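Local coordinates for protein gp18 (Listeria monocytogenes EGD-e, PDB 3GS9) that is a prophage tail protein, probably a structural part of the phage tail related to the tail-associated endopeptidase proteins, at residues R65-F69 and I166-R170; Y93-Q97 and N149-D155; Y223-T228 and T251-Q257; D266-T270 and I297-V301. All coordinates share one frame; numbering follows the deposited sequence. Where two conformers were deposited one is given.

Interaction 1 (R65-F69 and I166-R170); sequences RGQEF and IPDNR
The amides of Q67 and N169 lie stacked, their planes only 6° apart, and each reaches past the other to bond with the opposite backbone. N169 works both ends of its amide. Its ND2 donates to G66 O at 2.9 Å, the carbonyl lying close to the amide plane, while its OD1 receives E68 N at 2.7 Å, coming in nearly along the C=O axis but with a bent N-H (134°). One side chain thus spans a donor and an acceptor of the backbone on either side of Q67. This joins the start of strand 67-74, in the large antiparallel sheet of the N-terminal tail-protein domain, to the turn that follows strand 166-168, an outer strand of a small mixed sheet. Q67 returns the grip: its chain is bent at chi2 (-68°), which carries the amide across to N169. There OE1 accepts from N169 N at 2.9 Å, and it is also hydrogen-bonded by H91 NE2. The other end of the amide, NE2, donates to D168 OD1 at 2.8 Å, approaching from above the carboxylate plane. E68 meets N169 through its backbone and CB, whereas its carboxylate is hydrogen-bonded to S61 OG.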
loop_
_atom_site.group_PDB
_atom_site.type_symbol
_atom_site.label_atom_id
_atom_site.label_comp_id
_atom_site.label_asym_id
_atom_site.label_seq_id
_atom_site.Cartn_x
_atom_site.Cartn_y
_atom_site.Cartn_z
ATOM N N ARG A 65 34.131 -4.983 12.804
ATOM C CA ARG A 65 34.928 -3.847 12.296
ATOM C C ARG A 65 34.633 -2.504 13.008
ATOM O O ARG A 65 34.498 -1.449 12.386
ATOM C CB ARG A 65 34.811 -3.717 10.779
ATOM C CG ARG A 65 35.496 -4.827 10.042
ATOM C CD ARG A 65 35.277 -4.711 8.558
ATOM N NE ARG A 65 36.028 -5.733 7.836
ATOM C CZ ARG A 65 35.857 -6.051 6.554
ATOM N NH1 ARG A 65 34.934 -5.436 5.808
ATOM N NH2 ARG A 65 36.613 -7.005 6.017
ATOM N N GLY A 66 34.532 -2.575 14.313
ATOM C CA GLY A 66 34.437 -1.362 15.101
ATOM C C GLY A 66 33.024 -0.845 15.268
ATOM O O GLY A 66 32.833 0.193 15.919
ATOM N N GLN A 67 32.033 -1.561 14.724
ATOM C CA GLN A 67 30.640 -1.167 14.867
ATOM C C GLN A 67 29.835 -2.239 15.561
ATOM O O GLN A 67 30.154 -3.412 15.448
ATOM C CB GLN A 67 30.030 -0.884 13.502
ATOM C CG GLN A 67 30.766 0.238 12.762
ATOM C CD GLN A 67 30.565 1.580 13.425
ATOM O OE1 GLN A 67 29.436 1.972 13.751
ATOM N NE2 GLN A 67 31.657 2.284 13.661
ATOM N N GLU A 68 28.775 -1.813 16.244
ATOM C CA GLU A 68 27.902 -2.710 17.025
ATOM C C GLU A 68 26.568 -2.932 16.307
ATOM O O GLU A 68 25.936 -1.972 15.872
ATOM C CB GLU A 68 27.608 -2.099 18.395
ATOM C CG GLU A 68 26.838 -2.991 19.341
ATOM C CD GLU A 68 26.571 -2.332 20.706
ATOM O OE1 GLU A 68 27.131 -1.242 20.952
ATOM O OE2 GLU A 68 25.850 -2.910 21.542
ATOM N N PHE A 69 26.170 -4.195 16.222
ATOM C CA PHE A 69 24.905 -4.645 15.589
ATOM C C PHE A 69 24.189 -5.482 16.615
ATOM O O PHE A 69 24.836 -6.201 17.406
ATOM C CB PHE A 69 25.176 -5.462 14.335
ATOM C CG PHE A 69 25.982 -4.731 13.285
ATOM C CD1 PHE A 69 27.388 -4.708 13.338
ATOM C CD2 PHE A 69 25.330 -4.054 12.249
ATOM C CE1 PHE A 69 28.127 -4.034 12.385
ATOM C CE2 PHE A 69 26.030 -3.370 11.299
ATOM C CZ PHE A 69 27.434 -3.325 11.356
ATOM N N ILE A 166 25.524 10.133 9.783
ATOM C CA ILE A 166 26.528 9.090 9.608
ATOM C C ILE A 166 26.840 8.547 10.998
ATOM O O ILE A 166 27.551 9.168 11.737
ATOM C CB ILE A 166 27.801 9.647 8.956
ATOM C CG1 ILE A 166 27.461 10.470 7.692
ATOM C CG2 ILE A 166 28.742 8.497 8.647
ATOM C CD1 ILE A 166 28.551 11.391 7.280
ATOM N N PRO A 167 26.202 7.427 11.381
ATOM C CA PRO A 167 26.430 6.879 12.720
ATOM C C PRO A 167 27.752 6.158 12.863
ATOM O O PRO A 167 28.075 5.306 12.004
ATOM C CB PRO A 167 25.276 5.859 12.887
ATOM C CG PRO A 167 24.317 6.121 11.798
ATOM C CD PRO A 167 25.183 6.646 10.659
ATOM N N ASP A 168 28.496 6.505 13.912
ATOM C CA ASP A 168 29.657 5.703 14.399
ATOM C C ASP A 168 29.229 5.143 15.763
ATOM O O ASP A 168 29.258 5.843 16.773
ATOM C CB ASP A 168 30.926 6.556 14.522
ATOM C CG ASP A 168 32.087 5.806 15.099
ATOM O OD1 ASP A 168 31.979 4.584 15.309
ATOM O OD2 ASP A 168 33.142 6.449 15.365
ATOM N N ASN A 169 28.763 3.896 15.771
ATOM C CA ASN A 169 27.993 3.370 16.896
ATOM C C ASN A 169 26.897 4.342 17.280
ATOM O O ASN A 169 26.083 4.663 16.397
ATOM C CB ASN A 169 28.927 2.905 17.993
ATOM C CG ASN A 169 29.781 1.734 17.503
ATOM O OD1 ASN A 169 29.222 0.708 17.151
ATOM N ND2 ASN A 169 31.084 1.915 17.387
ATOM N N ARG A 170 26.833 4.802 18.525
ATOM C CA ARG A 170 25.764 5.722 18.914
ATOM C C ARG A 170 26.189 7.191 18.818
ATOM O O ARG A 170 25.519 8.071 19.345
ATOM C CB ARG A 170 25.287 5.424 20.332
ATOM C CG ARG A 170 24.704 4.053 20.532
ATOM C CD ARG A 170 24.442 3.883 22.047
ATOM N NE ARG A 170 24.074 2.525 22.367
ATOM C CZ ARG A 170 23.694 2.105 23.565
ATOM N NH1 ARG A 170 23.629 2.946 24.597
ATOM N NH2 ARG A 170 23.376 0.824 23.724
#

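Interaction 2 (Y93-Q97 and N149-D155); sequences YYTCQ and NYLTLID
A helix N-terminus packs here against a 3-10 segment: the first turn of helix 150-161, with N149 at its N-cap, lies against residues 93-97. The cap is made by N149 OD1, which accepts T152 N at 3.0 Å from above its carbonyl plane, and N149 ND2 donates in return to T152 OG1. Across the contact the CG of Q97 sits 3.3 Å from that same N149 OD1, the two amide planes being turned 64° apart. L151 is the main wedge. With its CG anti to the backbone N (chi1 -175°), its two methyls divide between two tyrosines: CD1 lies 3.6 Å from Y93 CE2, and CD2 meets Y94 CD1 at the ring edge, 3.8 Å away. Y93 CD2 stands over the centre of the Y94 ring, so the tyrosines also pack on each other. C96 points its CB at the helix, and SG rests 3.7 Å from L151 CB. The phenol end of Y93 reaches I154, whose CG2 is 3.4 Å from Y93 OH, and a water bridges that hydroxyl to D155 OD1, to which it donates a hydrogen bond. Beyond these atoms, I154 continues onto I118 of helix 111-118 and onto L172 of strand 171-173. Y150 turns its ring away to F119, with its hydroxyl bonded to D122 O, and Y93 reaches the same strand 171-173 through L172.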
loop_
_atom_site.group_PDB
_atom_site.type_symbol
_atom_site.label_atom_id
_atom_site.label_comp_id
_atom_site.label_asym_id
_atom_site.label_seq_id
_atom_site.Cartn_x
_atom_site.Cartn_y
_atom_site.Cartn_z
ATOM N N TYR A 93 22.531 2.038 15.728
ATOM C CA TYR A 93 21.818 3.291 15.425
ATOM C C TYR A 93 20.313 3.102 15.493
ATOM O O TYR A 93 19.610 3.918 16.079
ATOM C CB TYR A 93 22.201 3.766 14.046
ATOM C CG TYR A 93 21.346 4.905 13.528
ATOM C CD1 TYR A 93 21.351 6.141 14.175
ATOM C CD2 TYR A 93 20.591 4.758 12.383
ATOM C CE1 TYR A 93 20.562 7.190 13.718
ATOM C CE2 TYR A 93 19.826 5.809 11.895
ATOM C CZ TYR A 93 19.829 7.026 12.575
ATOM O OH TYR A 93 19.082 8.077 12.081
ATOM N N TYR A 94 19.835 2.015 14.905
ATOM C CA TYR A 94 18.374 1.772 14.769
ATOM C C TYR A 94 17.653 1.540 16.088
ATOM O O TYR A 94 16.427 1.673 16.171
ATOM C CB TYR A 94 18.093 0.669 13.763
ATOM C CG TYR A 94 18.418 1.156 12.395
ATOM C CD1 TYR A 94 17.596 2.048 11.768
ATOM C CD2 TYR A 94 19.621 0.836 11.795
ATOM C CE1 TYR A 94 17.897 2.572 10.524
ATOM C CE2 TYR A 94 19.950 1.346 10.530
ATOM C CZ TYR A 94 19.076 2.212 9.912
ATOM O OH TYR A 94 19.327 2.752 8.682
ATOM N N THR A 95 18.425 1.254 17.153
ATOM C CA THR A 95 17.831 1.158 18.482
ATOM C C THR A 95 17.330 2.490 19.059
ATOM O O THR A 95 16.667 2.475 20.067
ATOM C CB THR A 95 18.773 0.463 19.539
ATOM O OG1 THR A 95 19.889 1.308 19.870
ATOM C CG2 THR A 95 19.226 -0.915 19.019
ATOM N N CYS A 96 17.668 3.620 18.431
ATOM C CA CYS A 96 17.126 4.918 18.862
ATOM C C CYS A 96 15.602 4.988 18.767
ATOM O O CYS A 96 14.948 5.842 19.400
ATOM C CB CYS A 96 17.785 6.102 18.122
ATOM S SG CYS A 96 17.354 6.392 16.440
ATOM N N GLN A 97 15.030 4.104 17.964
ATOM C CA GLN A 97 13.590 4.034 17.858
ATOM C C GLN A 97 12.901 3.611 19.167
ATOM O O GLN A 97 11.677 3.841 19.324
ATOM C CB GLN A 97 13.189 3.090 16.733
ATOM C CG GLN A 97 11.811 3.390 16.212
ATOM C CD GLN A 97 11.120 2.187 15.669
ATOM O OE1 GLN A 97 11.753 1.176 15.370
ATOM N NE2 GLN A 97 9.791 2.274 15.550
ATOM N N ASN A 149 9.080 8.999 17.949
ATOM C CA ASN A 149 10.269 8.251 18.319
ATOM C C ASN A 149 11.505 8.930 17.729
ATOM O O ASN A 149 11.409 9.681 16.762
ATOM C CB ASN A 149 10.192 6.780 17.921
ATOM C CG ASN A 149 10.288 6.586 16.460
ATOM O OD1 ASN A 149 11.381 6.667 15.896
ATOM N ND2 ASN A 149 9.133 6.406 15.800
ATOM N N TYR A 150 12.661 8.625 18.295
ATOM C CA TYR A 150 13.877 9.366 17.931
ATOM C C TYR A 150 14.264 9.194 16.471
ATOM O O TYR A 150 14.779 10.132 15.843
ATOM C CB TYR A 150 15.061 8.974 18.818
ATOM C CG TYR A 150 14.947 9.308 20.304
ATOM C CD1 TYR A 150 13.930 10.127 20.810
ATOM C CD2 TYR A 150 15.914 8.847 21.178
ATOM C CE1 TYR A 150 13.857 10.428 22.167
ATOM C CE2 TYR A 150 15.874 9.162 22.540
ATOM C CZ TYR A 150 14.848 9.939 23.027
ATOM O OH TYR A 150 14.814 10.214 24.386
ATOM N N LEU A 151 14.079 7.993 15.921
ATOM C CA LEU A 151 14.469 7.755 14.538
ATOM C C LEU A 151 13.588 8.575 13.571
ATOM O O LEU A 151 14.083 9.192 12.634
ATOM C CB LEU A 151 14.355 6.258 14.224
ATOM C CG LEU A 151 14.830 5.800 12.853
ATOM C CD1 LEU A 151 16.268 6.185 12.586
ATOM C CD2 LEU A 151 14.691 4.296 12.757
ATOM N N THR A 152 12.272 8.549 13.796
ATOM C CA THR A 152 11.340 9.305 12.947
ATOM C C THR A 152 11.649 10.811 12.979
ATOM O O THR A 152 11.650 11.492 11.931
ATOM C CB THR A 152 9.891 9.038 13.359
ATOM O OG1 THR A 152 9.633 7.653 13.141
ATOM C CG2 THR A 152 8.944 9.922 12.543
ATOM N N LEU A 153 11.988 11.304 14.174
ATOM C CA LEU A 153 12.331 12.704 14.353
ATOM C C LEU A 153 13.618 13.040 13.593
ATOM O O LEU A 153 13.683 14.054 12.890
ATOM C CB LEU A 153 12.422 13.064 15.854
ATOM C CG LEU A 153 11.092 13.060 16.653
ATOM C CD1 LEU A 153 11.391 13.453 18.105
ATOM C CD2 LEU A 153 10.030 13.962 15.990
ATOM N N ILE A 154 14.646 12.194 13.740
ATOM C CA ILE A 154 15.891 12.385 13.006
ATOM C C ILE A 154 15.605 12.417 11.501
ATOM O O ILE A 154 16.068 13.292 10.772
ATOM C CB ILE A 154 16.898 11.297 13.352
ATOM C CG1 ILE A 154 17.433 11.512 14.764
ATOM C CG2 ILE A 154 18.044 11.261 12.328
ATOM C CD1 ILE A 154 18.369 10.425 15.258
ATOM N N ASP A 155 14.811 11.466 11.027
ATOM C CA ASP A 155 14.488 11.424 9.598
ATOM C C ASP A 155 13.826 12.704 9.122
ATOM O O ASP A 155 14.102 13.182 8.006
ATOM C CB ASP A 155 13.636 10.199 9.298
ATOM C CG ASP A 155 14.436 8.911 9.355
ATOM O OD1 ASP A 155 15.647 9.003 9.380
ATOM O OD2 ASP A 155 13.858 7.816 9.333
HETATM O O HOH W 1 17.959 7.760 9.460
#

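Interaction 3 (Y223-T228 and T251-Q257); sequences YFSPIT and TVAGNMQ
F224 lies with one ring face against the backbone of A253, at a type II' beta turn running from A253 to M256 that leads into helix 256-259. Residues 223-228, an irregular segment, pass over this turn, and the join is almost wholly apolar. The close-packed part centres on F224. A253 CA sits over the F224 ring, 4.0 Å from its centroid and 18° off the normal, a CH-pi contact, while F224 CE1 comes within 3.4 Å of V252 C. The ring gets there because CG stands between the backbone N and the carbonyl carbon (chi1 59°), which directs the phenyl toward the turn. I227 extends the patch: its CD1 approaches A253 CB, and its CG1 lies 4.3 Å from CG of M256, a selenomethionine that is buried in the fold. The two ends are more open. At one, exposed Q257 bends its chain across I227 at about a right angle, with Q257 CB 4.1 Å from I227 CG2. At the other, exposed Y223 runs alongside T251, both pointing the same way. T251 N is hydrogen-bonded to Q141 OE1, and T251 CG2 stands over the tyrosine face at 4.1 Å from the centroid of the Y223 ring.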
loop_
_atom_site.group_PDB
_atom_site.type_symbol
_atom_site.label_atom_id
_atom_site.label_comp_id
_atom_site.label_asym_id
_atom_site.label_seq_id
_atom_site.Cartn_x
_atom_site.Cartn_y
_atom_site.Cartn_z
ATOM N N TYR A 223 2.485 33.982 1.935
ATOM C CA TYR A 223 3.359 34.830 2.755
ATOM C C TYR A 223 4.502 35.403 1.909
ATOM O O TYR A 223 4.901 36.559 2.054
ATOM C CB TYR A 223 3.898 34.042 3.951
ATOM C CG TYR A 223 2.967 34.029 5.136
ATOM C CD1 TYR A 223 1.822 33.248 5.136
ATOM C CD2 TYR A 223 3.224 34.818 6.256
ATOM C CE1 TYR A 223 0.948 33.247 6.240
ATOM C CE2 TYR A 223 2.369 34.819 7.359
ATOM C CZ TYR A 223 1.233 34.038 7.342
ATOM O OH TYR A 223 0.388 34.033 8.433
ATOM N N PHE A 224 5.024 34.573 1.017
ATOM C CA PHE A 224 5.976 35.022 0.023
ATOM C C PHE A 224 5.656 34.417 -1.347
ATOM O O PHE A 224 4.986 33.387 -1.446
ATOM C CB PHE A 224 7.411 34.716 0.478
ATOM C CG PHE A 224 7.676 33.259 0.733
ATOM C CD1 PHE A 224 7.463 32.707 1.980
ATOM C CD2 PHE A 224 8.155 32.452 -0.274
ATOM C CE1 PHE A 224 7.712 31.370 2.206
ATOM C CE2 PHE A 224 8.402 31.136 -0.048
ATOM C CZ PHE A 224 8.185 30.592 1.193
ATOM N N SER A 225 6.090 35.099 -2.408
ATOM C CA SER A 225 5.893 34.622 -3.769
ATOM C C SER A 225 6.671 33.324 -3.939
ATOM O O SER A 225 7.802 33.222 -3.453
ATOM C CB SER A 225 6.397 35.657 -4.780
ATOM O OG SER A 225 6.198 35.204 -6.109
ATOM N N PRO A 226 6.083 32.327 -4.611
ATOM C CA PRO A 226 6.818 31.097 -4.722
ATOM C C PRO A 226 8.194 31.228 -5.366
ATOM O O PRO A 226 8.395 32.020 -6.295
ATOM C CB PRO A 226 5.922 30.220 -5.613
ATOM C CG PRO A 226 4.978 31.131 -6.245
ATOM C CD PRO A 226 4.760 32.219 -5.253
ATOM N N ILE A 227 9.111 30.421 -4.860
ATOM C CA ILE A 227 10.476 30.350 -5.358
ATOM C C ILE A 227 10.486 29.376 -6.567
ATOM O O ILE A 227 9.835 28.350 -6.523
ATOM C CB ILE A 227 11.409 29.803 -4.233
ATOM C CG1 ILE A 227 11.366 30.682 -2.973
ATOM C CG2 ILE A 227 12.843 29.645 -4.720
ATOM C CD1 ILE A 227 11.762 32.095 -3.174
ATOM N N THR A 228 11.171 29.741 -7.650
ATOM C CA THR A 228 11.357 28.825 -8.789
ATOM C C THR A 228 12.827 28.456 -8.933
ATOM O O THR A 228 13.719 29.303 -8.770
ATOM C CB THR A 228 10.848 29.430 -10.125
ATOM O OG1 THR A 228 11.757 30.439 -10.581
ATOM C CG2 THR A 228 9.450 30.019 -9.957
ATOM N N THR A 251 7.051 30.871 6.542
ATOM C CA THR A 251 6.469 32.211 6.354
ATOM C C THR A 251 7.465 33.158 5.662
ATOM O O THR A 251 7.103 34.277 5.295
ATOM C CB THR A 251 5.999 32.828 7.676
ATOM O OG1 THR A 251 7.130 33.008 8.535
ATOM C CG2 THR A 251 4.955 31.965 8.340
ATOM N N VAL A 252 8.707 32.698 5.523
ATOM C CA VAL A 252 9.754 33.335 4.741
ATOM C C VAL A 252 10.461 32.217 3.987
ATOM O O VAL A 252 10.386 31.062 4.391
ATOM C CB VAL A 252 10.751 34.146 5.624
ATOM C CG1 VAL A 252 10.062 35.352 6.226
ATOM C CG2 VAL A 252 11.389 33.292 6.729
ATOM N N ALA A 253 11.147 32.573 2.904
ATOM C CA ALA A 253 11.756 31.591 2.026
ATOM C C ALA A 253 12.679 30.613 2.757
ATOM O O ALA A 253 12.662 29.422 2.455
ATOM C CB ALA A 253 12.509 32.299 0.924
ATOM N N GLY A 254 13.497 31.108 3.688
ATOM C CA GLY A 254 14.416 30.241 4.406
ATOM C C GLY A 254 15.274 29.460 3.419
ATOM O O GLY A 254 15.776 30.008 2.412
ATOM N N ASN A 255 15.418 28.161 3.679
ATOM C CA ASN A 255 16.263 27.289 2.850
ATOM C C ASN A 255 15.520 26.683 1.644
ATOM O O ASN A 255 15.965 25.672 1.043
ATOM C CB ASN A 255 16.868 26.195 3.741
ATOM C CG ASN A 255 15.831 25.165 4.212
ATOM O OD1 ASN A 255 14.688 25.160 3.736
ATOM N ND2 ASN A 255 16.247 24.256 5.124
HETATM N N MSE A 256 14.382 27.257 1.283
HETATM C CA MSE A 256 13.539 26.662 0.228
HETATM C C MSE A 256 14.256 26.502 -1.111
HETATM O O MSE A 256 14.150 25.475 -1.734
HETATM C CB MSE A 256 12.261 27.487 0.040
HETATM C CG MSE A 256 11.283 26.917 -0.983
HETATM SE SE MSE A 256 10.636 25.181 -0.573
HETATM C CE MSE A 256 9.296 25.716 0.822
ATOM N N GLN A 257 14.967 27.532 -1.564
ATOM C CA GLN A 257 15.670 27.463 -2.886
ATOM C C GLN A 257 16.579 26.244 -2.983
ATOM O O GLN A 257 16.592 25.546 -3.966
ATOM C CB GLN A 257 16.470 28.739 -3.124
ATOM C CG GLN A 257 17.357 28.761 -4.379
ATOM C CD GLN A 257 16.748 29.531 -5.524
ATOM O OE1 GLN A 257 15.578 29.351 -5.863
ATOM N NE2 GLN A 257 17.542 30.405 -6.131
#

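Interaction 4 (D266-T270 and I297-V301); sequences DYPAT and IDYDV
Y299 and Y267 meet because their first torsions send the rings past each other in opposite directions: chi1 of Y299 is 49°, with CG between the backbone N and the carbonyl carbon, while chi1 of Y267 is -71°, with CG anti to its own carbonyl carbon. The planes are 29° apart and the centroids 5.1 Å apart, so the rings are slid well past each other, with little face-to-face overlap. One face of each ring is covered instead by the other's beta carbon. Y299 CB lies 3.6 Å from the centroid of the Y267 ring, and Y267 CB lies 4.1 Å from that of Y299, a reciprocal pair of CH-pi contacts. Along the rim the rings still touch closely, with Y267 CD1 at 3.4 Å from Y299 CD1. I297 CG2 fits at the edge of the Y267 ring, 4.0 Å from Y267 CD1. P268 flanks the other tyrosine, its CD coming to Y299 CE1.

Segment 297-301 lies in strand 297-305, and 266-270 runs from a loop into strand 269-274 of the same six-stranded mixed sheet. Strand 318-321 runs between these two in the sheet order, so here they meet through side chains at the start of strand 269-274. F290 of strand 287-292 also packs against the Y299 ring.

At the far end of Y299, its hydroxyl donates to T270 OG1 at 2.7 Å. T270 OG1 in turn donates to P268 O at 2.9 Å, from well above the carbonyl plane. These two bonds should fix the rotation of the threonine hydroxyl, and they give the phenol of a buried tyrosine a polar partner within an otherwise largely apolar contact.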
loop_
_atom_site.group_PDB
_atom_site.type_symbol
_atom_site.label_atom_id
_atom_site.label_comp_id
_atom_site.label_asym_id
_atom_site.label_seq_id
_atom_site.Cartn_x
_atom_site.Cartn_y
_atom_site.Cartn_z
ATOM N N ASP A 266 16.516 16.488 -12.759
ATOM C CA ASP A 266 16.819 17.097 -14.056
ATOM C C ASP A 266 17.742 16.255 -14.949
ATOM O O ASP A 266 18.137 16.701 -16.039
ATOM C CB ASP A 266 17.356 18.533 -13.890
ATOM C CG ASP A 266 18.675 18.628 -13.087
ATOM O OD1 ASP A 266 19.049 17.697 -12.337
ATOM O OD2 ASP A 266 19.326 19.694 -13.193
ATOM N N TYR A 267 18.021 15.022 -14.519
ATOM C CA TYR A 267 18.706 14.031 -15.376
ATOM C C TYR A 267 17.912 12.739 -15.337
ATOM O O TYR A 267 17.203 12.488 -14.345
ATOM C CB TYR A 267 20.128 13.766 -14.903
ATOM C CG TYR A 267 21.045 14.942 -15.157
ATOM C CD1 TYR A 267 21.692 15.069 -16.380
ATOM C CD2 TYR A 267 21.241 15.929 -14.201
ATOM C CE1 TYR A 267 22.513 16.155 -16.641
ATOM C CE2 TYR A 267 22.056 17.018 -14.459
ATOM C CZ TYR A 267 22.686 17.120 -15.679
ATOM O OH TYR A 267 23.523 18.173 -15.951
ATOM N N PRO A 268 18.071 11.889 -16.362
ATOM C CA PRO A 268 17.344 10.607 -16.374
ATOM C C PRO A 268 17.564 9.850 -15.076
ATOM O O PRO A 268 18.679 9.853 -14.554
ATOM C CB PRO A 268 17.980 9.864 -17.542
ATOM C CG PRO A 268 18.351 11.019 -18.506
ATOM C CD PRO A 268 18.897 12.049 -17.582
ATOM N N ALA A 269 16.499 9.282 -14.519
ATOM C CA ALA A 269 16.616 8.528 -13.280
ATOM C C ALA A 269 17.434 7.275 -13.603
ATOM O O ALA A 269 17.011 6.434 -14.380
ATOM C CB ALA A 269 15.218 8.192 -12.729
ATOM N N THR A 270 18.596 7.161 -12.960
ATOM C CA THR A 270 19.625 6.174 -13.318
ATOM C C THR A 270 20.057 5.457 -12.059
ATOM O O THR A 270 20.572 6.100 -11.102
ATOM C CB THR A 270 20.854 6.886 -13.952
ATOM O OG1 THR A 270 20.416 7.605 -15.115
ATOM C CG2 THR A 270 21.954 5.897 -14.325
ATOM N N ILE A 297 25.391 12.529 -22.649
ATOM C CA ILE A 297 24.910 13.295 -21.501
ATOM C C ILE A 297 25.665 12.752 -20.292
ATOM O O ILE A 297 25.681 11.539 -20.068
ATOM C CB ILE A 297 23.412 13.118 -21.307
ATOM C CG1 ILE A 297 22.646 13.765 -22.476
ATOM C CG2 ILE A 297 22.962 13.696 -19.938
ATOM C CD1 ILE A 297 21.140 13.499 -22.408
ATOM N N ASP A 298 26.294 13.659 -19.552
ATOM C CA ASP A 298 27.117 13.338 -18.399
ATOM C C ASP A 298 26.454 13.868 -17.132
ATOM O O ASP A 298 26.026 15.027 -17.080
ATOM C CB ASP A 298 28.499 14.023 -18.516
ATOM C CG ASP A 298 29.365 13.499 -19.679
ATOM O OD1 ASP A 298 28.997 12.548 -20.420
ATOM O OD2 ASP A 298 30.471 14.072 -19.834
ATOM N N TYR A 299 26.424 13.045 -16.082
ATOM C CA TYR A 299 25.879 13.443 -14.791
ATOM C C TYR A 299 26.375 12.500 -13.684
ATOM O O TYR A 299 26.759 11.374 -13.946
ATOM C CB TYR A 299 24.339 13.484 -14.808
ATOM C CG TYR A 299 23.693 12.246 -15.389
ATOM C CD1 TYR A 299 23.440 12.136 -16.760
ATOM C CD2 TYR A 299 23.279 11.212 -14.571
ATOM C CE1 TYR A 299 22.843 10.993 -17.294
ATOM C CE2 TYR A 299 22.666 10.067 -15.101
ATOM C CZ TYR A 299 22.432 9.972 -16.467
ATOM O OH TYR A 299 21.829 8.827 -17.001
ATOM N N ASP A 300 26.332 12.974 -12.451
ATOM C CA ASP A 300 26.783 12.202 -11.309
ATOM C C ASP A 300 25.718 11.230 -10.782
ATOM O O ASP A 300 24.508 11.526 -10.761
ATOM C CB ASP A 300 27.185 13.143 -10.179
ATOM C CG ASP A 300 28.498 13.854 -10.440
ATOM O OD1 ASP A 300 29.383 13.297 -11.135
ATOM O OD2 ASP A 300 28.632 14.993 -9.952
ATOM N N VAL A 301 26.182 10.048 -10.420
ATOM C CA VAL A 301 25.399 9.118 -9.639
ATOM C C VAL A 301 26.167 8.910 -8.340
ATOM O O VAL A 301 27.366 9.158 -8.291
ATOM C CB VAL A 301 25.155 7.809 -10.389
ATOM C CG1 VAL A 301 24.217 8.062 -11.547
ATOM C CG2 VAL A 301 26.466 7.180 -10.833
#

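How the interactions relate
Interactions 1 and 2, both partly buried, touch directly, P167 CG lying 3.6 Å from Y93 CG, and they share a neighbourhood because helix 150-161 leads on to strand 166-168. Interaction 1 joins the N-terminal domain to the following endopeptidase-tail region by hydrogen bonds from side-chain amides, whereas interaction 2 is mostly apolar, with a capped helix end and a bridging water. Interactions 3 and 4 follow later in the chain, helix 256-259 preceding strand 269-274, yet their centres are about 27 Å apart. Interaction 3 is a surface contact built on CH-pi and aliphatic packing; interaction 4, the buried one, also uses CH-pi contacts but adds two linked hydroxyl hydrogen bonds. Both lie across the chain's centre from interaction 1.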